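PDB 6KYW: S locus protein 11 from Brassica campestris, which probably acts as the secreted, cysteine-rich pollen ligand by which Brassica stigmas recognise and reject self pollen. Local coordinates for residues C29-S32 / T38-C41. Sequence-based numbering, arbitrary orientation.
Sequences CTCS and THSC
S32 N donates to S40 O at 2.8 Å with an N-H...O angle of 164°, and S40 N returns the bond to S32 O at 3.0 Å. The two serines thus form an antiparallel hydrogen-bonded pair. Next to it C31 and C41 make a non-hydrogen-bonded pair, their CA atoms 4.6 Å apart; here C31 CA lies 3.3 Å from S40 O, and C41 CA approaches T30 O. The short strand axes run antiparallel at 173°.

On the face that carries C31 and C41, a chi1 of -164° swings SG away from the C31 backbone N and lays it beside H39. SG comes within 3.6 Å of H39 CD2 and meets the imidazole obliquely, 4.5 Å from the ring centroid. The ring is fixed from beyond the hairpin, ND1 by the carbonyl of G10 and NE2 by the carboxylate of E16, which probably limits its rotation. On the other face S32 CB sits 4.1 Å from S40 OG. That hydroxyl finds its hydrogen-bond partner in D42 OD2; apolar side chains from the chain of another protein pack against both serines.

The hairpin is tied to the rest of the fold by two disulfides and by E17 of helix 14-20, which accepts from C31 N and bonds T30 OG1. C41-C20 joins the helix to the central strand, while C31-C12 joins the edge strand to the segment before the helix. Strand 38-43 is central in the three-stranded antiparallel sheet, with strand 5-9 along its other edge. A small sheet and a helix bound together by disulfides in this way are characteristic of the defensin-like (DEFL) family.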
ATOM      1  N   CYS C  29      -5.156   5.952 -24.266  1.00 57.65           N
ATOM      2  CA  CYS C  29      -5.287   5.023 -23.150  1.00 58.49           C
ATOM      3  C   CYS C  29      -3.903   4.554 -22.715  1.00 60.68           C
ATOM      4  O   CYS C  29      -3.111   4.093 -23.544  1.00 69.63           O
ATOM      5  CB  CYS C  29      -6.150   3.819 -23.550  1.00 58.82           C
ATOM      6  SG  CYS C  29      -7.861   4.205 -23.995  1.00 78.32           S
ATOM      7  N   THR C  30      -3.604   4.661 -21.419  1.00 58.30           N
ATOM      8  CA  THR C  30      -2.296   4.245 -20.929  1.00 63.96           C
ATOM      9  C   THR C  30      -2.391   3.593 -19.550  1.00 56.53           C
ATOM     10  O   THR C  30      -3.441   3.562 -18.901  1.00 53.50           O
ATOM     11  CB  THR C  30      -1.299   5.418 -20.888  1.00 60.30           C
ATOM     12  OG1 THR C  30       0.049   4.903 -20.900  1.00 63.43           O
ATOM     13  CG2 THR C  30      -1.503   6.269 -19.635  1.00 54.88           C
ATOM     14  N   CYS C  31      -1.248   3.073 -19.123  1.00 59.80           N
ATOM     15  CA  CYS C  31      -1.066   2.339 -17.883  1.00 54.90           C
ATOM     16  C   CYS C  31      -0.417   3.269 -16.857  1.00 54.39           C
ATOM     17  O   CYS C  31       0.527   3.989 -17.186  1.00 55.86           O
ATOM     18  CB  CYS C  31      -0.193   1.116 -18.168  1.00 56.17           C
ATOM     19  SG  CYS C  31      -0.174  -0.184 -16.941  1.00 78.69           S
ATOM     20  N   SER C  32      -0.952   3.287 -15.636  1.00 51.16           N
ATOM     21  CA  SER C  32      -0.415   4.110 -14.552  1.00 51.02           C
ATOM     22  C   SER C  32      -0.084   3.217 -13.361  1.00 52.03           C
ATOM     23  O   SER C  32      -0.979   2.560 -12.816  1.00 52.26           O
ATOM     24  CB  SER C  32      -1.418   5.185 -14.118  1.00 47.99           C
ATOM     25  OG  SER C  32      -1.731   6.062 -15.170  1.00 50.16           O
ATOM     26  N   THR C  38      -0.336  -1.821  -7.079  1.00 35.93           N
ATOM     27  CA  THR C  38      -1.345  -1.972  -8.133  1.00 37.14           C
ATOM     28  C   THR C  38      -1.025  -1.024  -9.284  1.00 35.85           C
ATOM     29  O   THR C  38      -0.325  -0.022  -9.111  1.00 38.94           O
ATOM     30  CB  THR C  38      -2.793  -1.706  -7.647  1.00 31.82           C
ATOM     31  OG1 THR C  38      -2.971  -0.312  -7.338  1.00 31.92           O
ATOM     32  CG2 THR C  38      -3.140  -2.553  -6.442  1.00 30.24           C
ATOM     33  N   HIS C  39      -1.550  -1.361 -10.468  1.00 38.83           N
ATOM     34  CA  HIS C  39      -1.548  -0.459 -11.617  1.00 42.47           C
ATOM     35  C   HIS C  39      -2.948  -0.414 -12.233  1.00 46.54           C
ATOM     36  O   HIS C  39      -3.792  -1.286 -11.980  1.00 39.84           O
ATOM     37  CB  HIS C  39      -0.510  -0.889 -12.664  1.00 39.39           C
ATOM     38  CG  HIS C  39      -0.815  -2.200 -13.319  1.00 41.13           C
ATOM     39  ND1 HIS C  39      -0.531  -3.413 -12.729  1.00 44.12           N
ATOM     40  CD2 HIS C  39      -1.377  -2.489 -14.516  1.00 41.07           C
ATOM     41  CE1 HIS C  39      -0.913  -4.392 -13.531  1.00 43.23           C
ATOM     42  NE2 HIS C  39      -1.423  -3.857 -14.625  1.00 41.22           N
ATOM     43  N   SER C  40      -3.201   0.618 -13.046  1.00 41.86           N
ATOM     44  CA  SER C  40      -4.489   0.766 -13.714  1.00 41.63           C
ATOM     45  C   SER C  40      -4.334   1.130 -15.188  1.00 44.83           C
ATOM     46  O   SER C  40      -3.379   1.802 -15.594  1.00 43.58           O
ATOM     47  CB  SER C  40      -5.362   1.828 -13.026  1.00 40.34           C
ATOM     48  OG  SER C  40      -4.757   3.112 -13.070  1.00 41.38           O
ATOM     49  N   CYS C  41      -5.306   0.683 -15.983  1.00 46.42           N
ATOM     50  CA  CYS C  41      -5.491   1.115 -17.369  1.00 48.61           C
ATOM     51  C   CYS C  41      -6.614   2.150 -17.427  1.00 46.35           C
ATOM     52  O   CYS C  41      -7.752   1.856 -17.055  1.00 45.54           O
ATOM     53  CB  CYS C  41      -5.826  -0.081 -18.258  1.00 48.37           C
ATOM     54  SG  CYS C  41      -4.375  -1.011 -18.841  1.00 58.75           S
TER